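Long-range contacts in extracellular sialidase/neuraminidase, putative (Aspergillus fumigatus, PDB 2XZI), which acts as a KDNase, cleaving terminal KDN (deaminated sialic acid) from glycosides, and is classed as an exo-sialidase: residues T48-A53 with K73-T78; D111-Y116 with R159-T164; L281-D286 with M341-D346. One frame throughout, in Å; residues are numbered along the deposited sequence. Where two conformers were deposited one is given.

Contact 1 of 3, residues T48-A53 with K73-T78; sequences TGRILA and KRTKTT
The guanidinium of Arg50 lies flat on that of Arg74, centres 4.0 Å apart and planes 9° from parallel. The nearest pair, Arg50 NE and Arg74 NH1 at 3.5 Å, sets donor against donor, so the stack probably depends on acids around it: Asp161 pairs with Arg50 NE and Glu89 with Arg74 NH2. Over the opposite face of Arg50, Thr78 CG2 comes within 3.5 Å of Arg50 NH2. The edge does the bonding: Arg50 NH1 donates to Thr75 O at 2.9 Å, near the guanidinium plane, and weakly to Lys76 O.

The aliphatic part of Arg50 runs antiparallel alongside the Thr75 side chain, bringing Arg50 CG to 3.3 Å from Thr75 OG1. Ile51 N donates to Thr75 OG1 at 3.0 Å, almost straight (174°), tying the segments together, and the hydroxyl's own bond to Thr77 O closes the turn of residues 75-77. Thr48 OG1 accepts from Arg50 N in an ST turn and also bonds Asp161. Leu52 CD2 lies beside Arg74 CG at 3.6 Å, and Ala53 and Lys73 form a hydrogen-bonded antiparallel pair. This is the open end of a beta hairpin, the second and third strands of a four-stranded propeller blade.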
ATOM      1  N   THR A  48     -16.242 -11.193   0.654  1.00  9.06           N
ATOM      2  CA  THR A  48     -16.960 -11.924  -0.392  1.00  8.94           C
ATOM      3  C   THR A  48     -15.996 -12.646  -1.323  1.00  9.11           C
ATOM      4  O   THR A  48     -16.423 -13.540  -2.059  1.00 10.18           O
ATOM      5  CB  THR A  48     -17.841 -11.000  -1.281  1.00  9.05           C
ATOM      6  OG1 THR A  48     -17.003 -10.130  -2.063  1.00  8.63           O
ATOM      7  CG2 THR A  48     -18.827 -10.175  -0.461  1.00  7.84           C
ATOM      8  N   GLY A  49     -14.716 -12.252  -1.303  1.00  8.79           N
ATOM      9  CA  GLY A  49     -13.760 -12.723  -2.313  1.00  7.89           C
ATOM     10  C   GLY A  49     -13.415 -11.714  -3.403  1.00  7.39           C
ATOM     11  O   GLY A  49     -12.461 -11.892  -4.164  1.00  7.46           O
ATOM     12  N   ARG A  50     -14.192 -10.636  -3.499  1.00  6.72           N
ATOM     13  CA  ARG A  50     -13.883  -9.564  -4.446  1.00  6.63           C
ATOM     14  C   ARG A  50     -12.568  -8.909  -4.050  1.00  6.78           C
ATOM     15  O   ARG A  50     -12.278  -8.761  -2.847  1.00  7.14           O
ATOM     16  CB  ARG A  50     -14.984  -8.521  -4.429  1.00  7.05           C
ATOM     17  CG  ARG A  50     -14.989  -7.652  -5.683  1.00  8.05           C
ATOM     18  CD  ARG A  50     -16.107  -6.625  -5.662  1.00  8.42           C
ATOM     19  NE  ARG A  50     -17.458  -7.209  -5.623  1.00 10.02           N
ATOM     20  CZ  ARG A  50     -18.171  -7.570  -6.685  1.00  9.64           C
ATOM     21  NH1 ARG A  50     -17.677  -7.466  -7.928  1.00  9.75           N
ATOM     22  NH2 ARG A  50     -19.395  -8.063  -6.498  1.00 10.67           N
ATOM     23  N   ILE A  51     -11.799  -8.495  -5.053  1.00  5.22           N
ATOM     24  CA  ILE A  51     -10.534  -7.795  -4.816  1.00  5.83           C
ATOM     25  C   ILE A  51     -10.714  -6.332  -5.183  1.00  5.82           C
ATOM     26  O   ILE A  51     -11.258  -6.022  -6.249  1.00  5.96           O
ATOM     27  CB  ILE A  51      -9.349  -8.452  -5.568  1.00  5.65           C
ATOM     28  CG1 ILE A  51      -9.246  -9.937  -5.152  1.00  7.49           C
ATOM     29  CG2 ILE A  51      -8.055  -7.726  -5.248  1.00  6.87           C
ATOM     30  CD1 ILE A  51      -8.271 -10.776  -5.953  1.00  9.19           C
ATOM     31  N   LEU A  52     -10.272  -5.443  -4.285  1.00  4.93           N
ATOM     32  CA  LEU A  52     -10.284  -3.993  -4.495  1.00  4.75           C
ATOM     33  C   LEU A  52      -8.854  -3.490  -4.564  1.00  4.85           C
ATOM     34  O   LEU A  52      -8.086  -3.685  -3.623  1.00  5.57           O
ATOM     35  CB  LEU A  52     -11.003  -3.292  -3.349  1.00  5.76           C
ATOM     36  CG  LEU A  52     -12.391  -3.794  -2.972  1.00  6.38           C
ATOM     37  CD1 LEU A  52     -12.976  -2.982  -1.809  1.00  8.33           C
ATOM     38  CD2 LEU A  52     -13.330  -3.746  -4.167  1.00  8.38           C
ATOM     39  N   ALA A  53      -8.499  -2.875  -5.696  1.00  4.54           N
ATOM     40  CA  ALA A  53      -7.174  -2.293  -5.907  1.00  4.63           C
ATOM     41  C   ALA A  53      -7.275  -0.776  -6.005  1.00  4.56           C
ATOM     42  O   ALA A  53      -8.040  -0.254  -6.830  1.00  5.19           O
ATOM     43  CB  ALA A  53      -6.566  -2.878  -7.178  1.00  5.77           C
ATOM     44  N   LYS A  73      -9.913  -0.049  -8.900  1.00  7.00           N
ATOM     45  CA  LYS A  73     -10.597  -1.052  -9.708  1.00  6.32           C
ATOM     46  C   LYS A  73     -11.035  -2.182  -8.815  1.00  6.63           C
ATOM     47  O   LYS A  73     -10.378  -2.501  -7.831  1.00  7.60           O
ATOM     48  CB  LYS A  73      -9.665  -1.610 -10.777  1.00  7.39           C
ATOM     49  CG  LYS A  73      -9.299  -0.642 -11.884  1.00  7.94           C
ATOM     50  CD  LYS A  73      -8.424  -1.317 -12.916  1.00  7.50           C
ATOM     51  CE  LYS A  73      -8.219  -0.376 -14.074  1.00  8.59           C
ATOM     52  NZ  LYS A  73      -7.585  -1.032 -15.227  1.00  9.91           N
ATOM     53  N   ARG A  74     -12.150  -2.809  -9.160  1.00  6.56           N
ATOM     54  CA  ARG A  74     -12.583  -4.026  -8.493  1.00  6.86           C
ATOM     55  C   ARG A  74     -12.549  -5.172  -9.482  1.00  6.86           C
ATOM     56  O   ARG A  74     -12.676  -4.959 -10.686  1.00  6.73           O
ATOM     57  CB  ARG A  74     -14.039  -3.900  -8.026  1.00  6.52           C
ATOM     58  CG  ARG A  74     -14.415  -2.580  -7.361  1.00  8.46           C
ATOM     59  CD  ARG A  74     -15.805  -2.723  -6.741  1.00  9.62           C
ATOM     60  NE  ARG A  74     -16.821  -3.099  -7.734  1.00  8.55           N
ATOM     61  CZ  ARG A  74     -18.003  -3.636  -7.436  1.00  8.70           C
ATOM     62  NH1 ARG A  74     -18.338  -3.907  -6.185  1.00 10.43           N
ATOM     63  NH2 ARG A  74     -18.858  -3.939  -8.410  1.00 10.72           N
ATOM     64  N   THR A  75     -12.434  -6.389  -8.980  1.00  6.45           N
ATOM     65  CA  THR A  75     -12.779  -7.542  -9.784  1.00  6.63           C
ATOM     66  C   THR A  75     -14.275  -7.535 -10.089  1.00  7.14           C
ATOM     67  O   THR A  75     -15.098  -7.107  -9.260  1.00  6.70           O
ATOM     68  CB  THR A  75     -12.319  -8.871  -9.138  1.00  6.60           C
ATOM     69  OG1 THR A  75     -12.901  -9.027  -7.831  1.00  5.36           O
ATOM     70  CG2 THR A  75     -10.800  -8.873  -9.035  1.00  7.31           C
ATOM     71  N   LYS A  76     -14.602  -7.978 -11.307  1.00  7.08           N
ATOM     72  CA  LYS A  76     -15.980  -7.971 -11.802  1.00  7.56           C
ATOM     73  C   LYS A  76     -16.904  -8.840 -10.968  1.00  8.06           C
ATOM     74  O   LYS A  76     -18.074  -8.485 -10.750  1.00  9.80           O
ATOM     75  CB  LYS A  76     -16.022  -8.442 -13.255  1.00  7.25           C
ATOM     76  CG  LYS A  76     -15.480  -7.450 -14.259  1.00  7.80           C
ATOM     77  CD  LYS A  76     -15.529  -8.065 -15.653  1.00  9.58           C
ATOM     78  CE  LYS A  76     -15.052  -7.077 -16.685  1.00 11.91           C
ATOM     79  NZ  LYS A  76     -15.032  -7.724 -18.032  1.00 13.77           N
ATOM     80  N   THR A  77     -16.385  -9.955 -10.475  1.00  8.78           N
ATOM     81  CA  THR A  77     -17.167 -10.845  -9.648  1.00  9.63           C
ATOM     82  C   THR A  77     -16.411 -11.101  -8.371  1.00  9.69           C
ATOM     83  O   THR A  77     -15.229 -10.715  -8.239  1.00  9.95           O
ATOM     84  CB  THR A  77     -17.457 -12.190 -10.334  1.00  9.71           C
ATOM     85  OG1 THR A  77     -16.284 -12.994 -10.279  1.00  9.66           O
ATOM     86  CG2 THR A  77     -17.921 -12.003 -11.811  1.00 10.47           C
ATOM     87  N   THR A  78     -17.089 -11.721  -7.414  1.00  9.82           N
ATOM     88  CA  THR A  78     -16.469 -12.089  -6.142  1.00 10.04           C
ATOM     89  C   THR A  78     -15.623 -13.368  -6.246  1.00 10.87           C
ATOM     90  O   THR A  78     -14.914 -13.725  -5.303  1.00 10.54           O
ATOM     91  CB  THR A  78     -17.543 -12.286  -5.048  1.00 10.47           C
ATOM     92  OG1 THR A  78     -18.383 -13.384  -5.430  1.00 11.09           O
ATOM     93  CG2 THR A  78     -18.401 -11.030  -4.872  1.00 10.99           C
TER
HETATM   94  O   HOH W   1     -17.135 -15.776  -4.341  1.00 27.09           O
HETATM   95  O   HOH W   2     -12.552 -12.087  -7.015  1.00  9.82           O

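Contact 2 of 3, residues D111-Y116 with R159-T164; sequences DDNTIY and RDDGNT
Asn113 ND2 donates to Asp161 OD1 at 3.0 Å, and Arg159 NH1 donates to Thr114 OG1 at 2.9 Å; both join the loop before strand 115-122 to an Asp box, the Ser-x-Asp-x-Gly-x-Thr turn of sialidase propeller blades. The Asn113 bond is fairly straight and lies in the amide plane, but it reaches the oxygen from above the carboxylate plane. Asn113 OD1 accepts from Thr47 N, and Asp161 OD1 also bonds Thr46 OG1. The Arg159 bond is bent (140°), with Thr114 OG1 tilted from the guanidinium plane and the two side chains side by side; Arg159 NH1 also bonds Gly214 O. A water between the segments donates to Asn113 O and accepts from Asp161 N.

Asp112 takes Thr114 N on OD1, an Asx turn, and Thr114 OG1 on OD2 at 2.6 Å. In the Asp box, Asp160 OD1 accepts from Thr164 N and Asp160 OD2 from Thr164 OG1, both on the syn side, across the type I' turn from Asp160 to Asn163. Gly162 N bonds OG of Ser158, the box serine ending strand 152-158.

Ile115 CD1, placed by chi2 (98°), rests 3.9 Å from Asp161 CA and 3.8 Å from Gly162 N.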
ATOM      1  N   ASP A 111     -15.097  -6.905   9.837  1.00  7.77           N
ATOM      2  CA  ASP A 111     -15.757  -8.227   9.931  0.50  8.31           C
ATOM      3  C   ASP A 111     -17.117  -8.283   9.240  1.00  8.64           C
ATOM      4  O   ASP A 111     -17.569  -9.359   8.811  1.00  9.01           O
ATOM      5  CB  ASP A 111     -15.983  -8.641  11.395  0.50  8.57           C
ATOM      6  CG  ASP A 111     -14.709  -8.706  12.211  0.50  8.69           C
ATOM      7  OD1 ASP A 111     -13.598  -8.676  11.636  0.50  8.75           O
ATOM      8  OD2 ASP A 111     -14.832  -8.797  13.449  0.50  8.64           O
ATOM      9  N   ASP A 112     -17.784  -7.135   9.180  1.00  7.91           N
ATOM     10  CA  ASP A 112     -19.111  -7.012   8.569  1.00  7.83           C
ATOM     11  C   ASP A 112     -19.025  -6.771   7.068  1.00  7.79           C
ATOM     12  O   ASP A 112     -20.042  -6.581   6.407  1.00  8.48           O
ATOM     13  CB  ASP A 112     -19.881  -5.858   9.219  1.00  7.63           C
ATOM     14  CG  ASP A 112     -19.235  -4.501   8.963  1.00  6.92           C
ATOM     15  OD1 ASP A 112     -17.979  -4.428   8.874  1.00  6.33           O
ATOM     16  OD2 ASP A 112     -19.967  -3.503   8.819  1.00  7.51           O
ATOM     17  N   ASN A 113     -17.791  -6.772   6.558  1.00  7.96           N
ATOM     18  CA  ASN A 113     -17.458  -6.357   5.186  1.00  7.31           C
ATOM     19  C   ASN A 113     -17.542  -4.869   4.879  1.00  7.45           C
ATOM     20  O   ASN A 113     -17.478  -4.487   3.714  1.00  8.35           O
ATOM     21  CB  ASN A 113     -18.150  -7.197   4.096  1.00  7.74           C
ATOM     22  CG  ASN A 113     -17.345  -7.239   2.828  1.00  6.91           C
ATOM     23  OD1 ASN A 113     -16.112  -7.325   2.870  1.00  8.05           O
ATOM     24  ND2 ASN A 113     -18.025  -7.150   1.681  1.00 10.68           N
ATOM     25  N   THR A 114     -17.655  -4.011   5.899  1.00  6.87           N
ATOM     26  CA  THR A 114     -17.382  -2.594   5.646  1.00  6.61           C
ATOM     27  C   THR A 114     -15.903  -2.480   5.245  1.00  6.14           C
ATOM     28  O   THR A 114     -15.021  -3.014   5.935  1.00  7.22           O
ATOM     29  CB  THR A 114     -17.636  -1.713   6.864  1.00  6.91           C
ATOM     30  OG1 THR A 114     -19.047  -1.691   7.129  1.00  7.10           O
ATOM     31  CG2 THR A 114     -17.156  -0.282   6.631  1.00  6.73           C
ATOM     32  N   ILE A 115     -15.648  -1.818   4.130  1.00  6.31           N
ATOM     33  CA  ILE A 115     -14.264  -1.532   3.780  1.00  6.36           C
ATOM     34  C   ILE A 115     -13.947  -0.084   4.138  1.00  6.32           C
ATOM     35  O   ILE A 115     -14.497   0.848   3.561  1.00  7.20           O
ATOM     36  CB  ILE A 115     -13.922  -1.806   2.301  1.00  6.00           C
ATOM     37  CG1 ILE A 115     -14.331  -3.231   1.888  1.00  7.87           C
ATOM     38  CG2 ILE A 115     -12.418  -1.582   2.089  1.00  7.24           C
ATOM     39  CD1 ILE A 115     -15.689  -3.287   1.164  1.00  9.24           C
ATOM     40  N   TYR A 116     -13.066   0.087   5.116  1.00  5.80           N
ATOM     41  CA  TYR A 116     -12.588   1.378   5.497  1.00  5.34           C
ATOM     42  C   TYR A 116     -11.396   1.751   4.636  1.00  5.28           C
ATOM     43  O   TYR A 116     -10.543   0.915   4.355  1.00  7.12           O
ATOM     44  CB  TYR A 116     -12.157   1.350   6.952  1.00  5.97           C
ATOM     45  CG  TYR A 116     -13.247   1.376   8.000  1.00  5.75           C
ATOM     46  CD1 TYR A 116     -14.060   2.501   8.157  1.00  6.76           C
ATOM     47  CD2 TYR A 116     -13.397   0.311   8.879  1.00  5.80           C
ATOM     48  CE1 TYR A 116     -15.031   2.540   9.162  1.00  8.00           C
ATOM     49  CE2 TYR A 116     -14.356   0.343   9.877  1.00  6.57           C
ATOM     50  CZ  TYR A 116     -15.158   1.462   9.999  1.00  6.04           C
ATOM     51  OH  TYR A 116     -16.097   1.527  11.015  1.00  8.44           O
ATOM     52  N   ARG A 159     -20.036   0.195   1.937  1.00  6.76           N
ATOM     53  CA  ARG A 159     -20.905  -0.822   2.534  1.00  7.59           C
ATOM     54  C   ARG A 159     -21.407  -1.820   1.494  1.00  8.08           C
ATOM     55  O   ARG A 159     -22.198  -2.711   1.823  1.00  9.21           O
ATOM     56  CB  ARG A 159     -22.133  -0.174   3.184  1.00  7.80           C
ATOM     57  CG  ARG A 159     -21.881   1.057   4.019  1.00  9.88           C
ATOM     58  CD  ARG A 159     -21.078   0.757   5.278  1.00  9.19           C
ATOM     59  NE  ARG A 159     -21.006   1.940   6.137  1.00  9.14           N
ATOM     60  CZ  ARG A 159     -20.641   1.912   7.419  1.00  6.76           C
ATOM     61  NH1 ARG A 159     -20.251   0.769   7.990  1.00  8.68           N
ATOM     62  NH2 ARG A 159     -20.624   3.047   8.118  1.00  9.76           N
ATOM     63  N   ASP A 160     -20.962  -1.660   0.252  1.00  7.19           N
ATOM     64  CA  ASP A 160     -21.464  -2.461  -0.873  1.00  7.58           C
ATOM     65  C   ASP A 160     -20.325  -3.082  -1.685  1.00  7.69           C
ATOM     66  O   ASP A 160     -20.327  -3.062  -2.925  1.00  7.58           O
ATOM     67  CB  ASP A 160     -22.409  -1.629  -1.747  1.00  7.82           C
ATOM     68  CG  ASP A 160     -21.759  -0.371  -2.305  1.00  9.55           C
ATOM     69  OD1 ASP A 160     -20.531  -0.173  -2.134  1.00  9.58           O
ATOM     70  OD2 ASP A 160     -22.486   0.449  -2.928  1.00 12.41           O
ATOM     71  N   ASP A 161     -19.344  -3.615  -0.945  1.00  7.37           N
ATOM     72  CA  ASP A 161     -18.249  -4.400  -1.520  1.00  7.65           C
ATOM     73  C   ASP A 161     -17.414  -3.543  -2.497  1.00  8.05           C
ATOM     74  O   ASP A 161     -16.912  -4.041  -3.532  1.00  8.09           O
ATOM     75  CB  ASP A 161     -18.832  -5.672  -2.179  1.00  7.98           C
ATOM     76  CG  ASP A 161     -17.913  -6.880  -2.077  1.00  8.84           C
ATOM     77  OD1 ASP A 161     -17.032  -6.922  -1.188  1.00  8.54           O
ATOM     78  OD2 ASP A 161     -18.092  -7.830  -2.886  1.00  9.68           O
ATOM     79  N   GLY A 162     -17.246  -2.262  -2.161  1.00  7.11           N
ATOM     80  CA  GLY A 162     -16.425  -1.352  -2.959  1.00  7.49           C
ATOM     81  C   GLY A 162     -17.126  -0.671  -4.114  1.00  7.85           C
ATOM     82  O   GLY A 162     -16.513   0.114  -4.844  1.00  7.51           O
ATOM     83  N   ASN A 163     -18.414  -0.963  -4.307  1.00  8.39           N
ATOM     84  CA  ASN A 163     -19.122  -0.352  -5.440  1.00  8.96           C
ATOM     85  C   ASN A 163     -19.251   1.177  -5.324  1.00  8.83           C
ATOM     86  O   ASN A 163     -19.079   1.915  -6.305  1.00  9.04           O
ATOM     87  CB  ASN A 163     -20.493  -1.002  -5.637  1.00  9.76           C
ATOM     88  CG  ASN A 163     -21.101  -0.664  -6.978  1.00 11.83           C
ATOM     89  OD1 ASN A 163     -20.416  -0.679  -7.996  1.00 12.68           O
ATOM     90  ND2 ASN A 163     -22.399  -0.360  -6.986  1.00 15.45           N
ATOM     91  N   THR A 164     -19.536   1.647  -4.113  1.00  8.59           N
ATOM     92  CA  THR A 164     -19.603   3.073  -3.853  1.00  9.00           C
ATOM     93  C   THR A 164     -18.944   3.398  -2.520  1.00  7.88           C
ATOM     94  O   THR A 164     -18.803   2.535  -1.643  1.00  7.95           O
ATOM     95  CB  THR A 164     -21.052   3.601  -3.821  1.00  9.44           C
ATOM     96  OG1 THR A 164     -21.736   3.005  -2.722  1.00  9.74           O
ATOM     97  CG2 THR A 164     -21.809   3.294  -5.129  1.00 10.65           C
TER
HETATM   98  O   HOH W   3     -19.442  -4.182   1.881  1.00 14.66           O

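Contact 3 of 3, residues L281-D286 with M341-D346; sequences LRYNSD and MTKTGD
Lys343 lays its aliphatic chain over one face of the Tyr283 ring: Lys343 CD is 4.2 Å from the ring centroid, a CH-pi contact displaced toward the rim, where Tyr283 CD1 meets Lys343 CG and CD. In the plane of the ring, at its edge, lies CG of the next residue, Asn284. Arg290, Ile292 and Ile349 also touch the tyrosine side chain.

The lysine chain is extended until it bends at chi3 (-77°), which puts Lys343 CE close to the backbone, 3.6 Å from Arg282 O. Lys343 NZ then donates to Tyr283 O at 2.7 Å, from above the carbonyl plane, 50° out of it. That oxygen belongs to a classic beta bulge, in which Tyr283 and Asn284 both face Arg290 on the neighbouring strand.

Leu281 fills the other end. Its CD2 branch packs 3.7 Å from Thr342 C and also reaches Lys343 CG, its CD1 branch sits against Met341 O, and Leu281 CB meets Met341 CE at 4.1 Å. Met341 continues the apolar patch to Ile292, Leu294, Ile349 and Ala351. Arg282 turns its end away, where NH1 bonds Gln234 O.

Strands 279-284 and 334-343 run nearly parallel, 22° apart, as the first strands of consecutive propeller blades. Their axes approach to 7.5 Å, and side chains span the gap without a backbone hydrogen bond across it. The ammonium is far from the ring, so any cation-pi attraction is weak at most; the lysine's methylenes cover the ring while its charge is spent on the Tyr283 carbonyl rather than on the ring.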
ATOM      1  N   LEU A 281       2.216  -9.141   5.186  1.00  5.24           N
ATOM      2  CA  LEU A 281       0.946  -9.859   5.126  1.00  5.58           C
ATOM      3  C   LEU A 281       0.966 -11.081   6.035  1.00  5.53           C
ATOM      4  O   LEU A 281       1.880 -11.891   5.956  1.00  5.77           O
ATOM      5  CB  LEU A 281       0.661 -10.300   3.687  1.00  5.91           C
ATOM      6  CG  LEU A 281      -0.642 -11.063   3.453  1.00  7.58           C
ATOM      7  CD1 LEU A 281      -1.833 -10.109   3.640  1.00  8.14           C
ATOM      8  CD2 LEU A 281      -0.700 -11.671   2.055  1.00  9.13           C
ATOM      9  N   ARG A 282      -0.047 -11.203   6.886  1.00  5.69           N
ATOM     10  CA  ARG A 282      -0.263 -12.435   7.630  1.00  6.55           C
ATOM     11  C   ARG A 282      -0.924 -13.437   6.691  1.00  7.84           C
ATOM     12  O   ARG A 282      -2.037 -13.211   6.187  1.00  8.09           O
ATOM     13  CB  ARG A 282      -1.169 -12.135   8.816  1.00  7.19           C
ATOM     14  CG  ARG A 282      -1.555 -13.331   9.670  1.00  8.37           C
ATOM     15  CD  ARG A 282      -2.418 -12.815  10.810  1.00 11.19           C
ATOM     16  NE  ARG A 282      -2.939 -13.875  11.669  1.00 11.47           N
ATOM     17  CZ  ARG A 282      -2.454 -14.192  12.867  1.00 12.03           C
ATOM     18  NH1 ARG A 282      -1.405 -13.543  13.383  1.00  9.65           N
ATOM     19  NH2 ARG A 282      -3.025 -15.176  13.551  1.00 11.61           N
ATOM     20  N   TYR A 283      -0.245 -14.540   6.443  1.00  8.92           N
ATOM     21  CA  TYR A 283      -0.765 -15.522   5.500  1.00 10.49           C
ATOM     22  C   TYR A 283      -1.653 -16.595   6.151  1.00 11.87           C
ATOM     23  O   TYR A 283      -2.739 -16.899   5.636  1.00 12.48           O
ATOM     24  CB  TYR A 283       0.366 -16.161   4.680  1.00 10.15           C
ATOM     25  CG  TYR A 283      -0.176 -16.933   3.507  1.00 10.94           C
ATOM     26  CD1 TYR A 283      -0.457 -16.289   2.299  1.00 11.75           C
ATOM     27  CD2 TYR A 283      -0.466 -18.295   3.621  1.00 12.78           C
ATOM     28  CE1 TYR A 283      -0.986 -16.999   1.221  1.00 13.87           C
ATOM     29  CE2 TYR A 283      -1.003 -19.007   2.554  1.00 11.47           C
ATOM     30  CZ  TYR A 283      -1.249 -18.352   1.358  1.00 12.34           C
ATOM     31  OH  TYR A 283      -1.773 -19.053   0.300  1.00 15.54           O
ATOM     32  N   ASN A 284      -1.171 -17.191   7.238  1.00 13.56           N
ATOM     33  CA  ASN A 284      -1.866 -18.312   7.895  1.00 15.12           C
ATOM     34  C   ASN A 284      -1.287 -18.547   9.278  1.00 16.88           C
ATOM     35  O   ASN A 284      -0.149 -18.163   9.548  1.00 16.94           O
ATOM     36  CB  ASN A 284      -1.726 -19.593   7.073  1.00 15.25           C
ATOM     37  CG  ASN A 284      -0.322 -20.148   7.104  1.00 14.65           C
ATOM     38  OD1 ASN A 284       0.598 -19.569   6.541  1.00 13.72           O
ATOM     39  ND2 ASN A 284      -0.149 -21.287   7.758  1.00 15.93           N
ATOM     40  N   SER A 285      -2.067 -19.217  10.132  1.00 18.80           N
ATOM     41  CA  SER A 285      -1.730 -19.376  11.544  1.00 20.56           C
ATOM     42  C   SER A 285      -1.439 -20.823  11.985  1.00 20.90           C
ATOM     43  O   SER A 285      -0.727 -21.050  12.967  1.00 21.94           O
ATOM     44  CB  SER A 285      -2.834 -18.767  12.425  1.00 20.87           C
ATOM     45  OG  SER A 285      -4.112 -19.235  12.039  1.00 23.71           O
ATOM     46  N   ASP A 286      -1.995 -21.794  11.271  1.00 21.10           N
ATOM     47  CA  ASP A 286      -1.757 -23.199  11.598  1.00 20.93           C
ATOM     48  C   ASP A 286      -0.408 -23.611  11.007  1.00 20.28           C
ATOM     49  O   ASP A 286       0.093 -22.943  10.103  1.00 20.15           O
ATOM     50  CB  ASP A 286      -2.892 -24.067  11.048  1.00 21.58           C
ATOM     51  CG  ASP A 286      -2.957 -25.440  11.693  1.00 23.36           C
ATOM     52  OD1 ASP A 286      -2.490 -25.606  12.843  1.00 25.17           O
ATOM     53  OD2 ASP A 286      -3.501 -26.366  11.048  1.00 26.28           O
ATOM     54  N   MET A 341       0.133  -6.218  -0.747  1.00  4.61           N
ATOM     55  CA  MET A 341      -0.265  -7.617  -0.881  1.00  5.80           C
ATOM     56  C   MET A 341      -1.560  -7.958  -0.163  1.00  5.75           C
ATOM     57  O   MET A 341      -1.868  -7.412   0.905  1.00  6.09           O
ATOM     58  CB  MET A 341       0.818  -8.560  -0.319  1.00  5.60           C
ATOM     59  CG  MET A 341       2.154  -8.494  -1.032  1.00  7.06           C
ATOM     60  SD  MET A 341       3.316  -9.658  -0.302  1.00  6.25           S
ATOM     61  CE  MET A 341       3.668  -8.877   1.289  1.00  5.80           C
ATOM     62  N   THR A 342      -2.271  -8.912  -0.745  1.00  6.00           N
ATOM     63  CA  THR A 342      -3.444  -9.534  -0.128  1.00  7.41           C
ATOM     64  C   THR A 342      -3.420 -11.044  -0.390  1.00  7.95           C
ATOM     65  O   THR A 342      -2.741 -11.525  -1.299  1.00  6.76           O
ATOM     66  CB  THR A 342      -4.762  -8.918  -0.639  1.00  7.87           C
ATOM     67  OG1 THR A 342      -5.851  -9.397   0.168  1.00  9.72           O
ATOM     68  CG2 THR A 342      -5.005  -9.302  -2.084  1.00  8.80           C
ATOM     69  N   LYS A 343      -4.153 -11.797   0.426  1.00  8.49           N
ATOM     70  CA  LYS A 343      -4.475 -13.160   0.058  1.00  9.13           C
ATOM     71  C   LYS A 343      -5.680 -13.141  -0.859  1.00 10.12           C
ATOM     72  O   LYS A 343      -6.609 -12.369  -0.631  1.00 11.73           O
ATOM     73  CB  LYS A 343      -4.815 -13.977   1.298  1.00 10.06           C
ATOM     74  CG  LYS A 343      -3.667 -14.148   2.253  1.00 13.23           C
ATOM     75  CD  LYS A 343      -4.003 -15.137   3.349  1.00 19.81           C
ATOM     76  CE  LYS A 343      -4.908 -14.523   4.397  1.00 22.04           C
ATOM     77  NZ  LYS A 343      -4.991 -15.392   5.599  1.00 24.06           N
ATOM     78  N   THR A 344      -5.666 -13.980  -1.887  1.00  9.46           N
ATOM     79  CA  THR A 344      -6.821 -14.119  -2.776  1.00 10.28           C
ATOM     80  C   THR A 344      -7.689 -15.266  -2.294  1.00 11.25           C
ATOM     81  O   THR A 344      -7.267 -16.080  -1.460  1.00 12.23           O
ATOM     82  CB  THR A 344      -6.400 -14.441  -4.225  1.00 10.04           C
ATOM     83  OG1 THR A 344      -5.802 -15.747  -4.271  1.00 10.22           O
ATOM     84  CG2 THR A 344      -5.416 -13.402  -4.764  1.00  9.72           C
ATOM     85  N   GLY A 345      -8.902 -15.334  -2.827  1.00 11.21           N
ATOM     86  CA  GLY A 345      -9.830 -16.419  -2.520  1.00 12.17           C
ATOM     87  C   GLY A 345      -9.421 -17.794  -3.006  1.00 12.50           C
ATOM     88  O   GLY A 345      -9.964 -18.810  -2.548  1.00 13.79           O
ATOM     89  N   ASP A 346      -8.450 -17.852  -3.913  1.00 11.74           N
ATOM     90  CA  ASP A 346      -7.986 -19.115  -4.478  1.00 10.96           C
ATOM     91  C   ASP A 346      -6.562 -19.452  -4.049  1.00 10.25           C
ATOM     92  O   ASP A 346      -5.797 -20.035  -4.829  1.00 10.05           O
ATOM     93  CB  ASP A 346      -8.152 -19.161  -6.010  1.00 11.09           C
ATOM     94  CG  ASP A 346      -7.258 -18.160  -6.753  1.00 10.56           C
ATOM     95  OD1 ASP A 346      -6.936 -17.086  -6.217  1.00 10.48           O
ATOM     96  OD2 ASP A 346      -6.896 -18.455  -7.903  1.00 12.19           O
TER

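Contact 1 joins the second and third strands of one blade; contact 2, in the next blade, joins the loop leading into the second strand to the Asp-box turn following the third. Contact 3 instead spans two blades by their first strands. All three are partly buried, but contact 3 alone has no fully exposed touching residue. Backbone pairing crosses contact 1, contact 2 is mostly polar, and contact 3 chiefly apolar; contacts 2 and 3 each bury about half the area of contact 1. Asp161 OD2 forms a salt bridge with Arg50 NE and probably a hydrogen bond with Thr48 OG1, linking contacts 1 and 2. Contact 1 touches contact 3 more lightly, Ile51 CD1 lying 4.1 Å from Thr344 CG2.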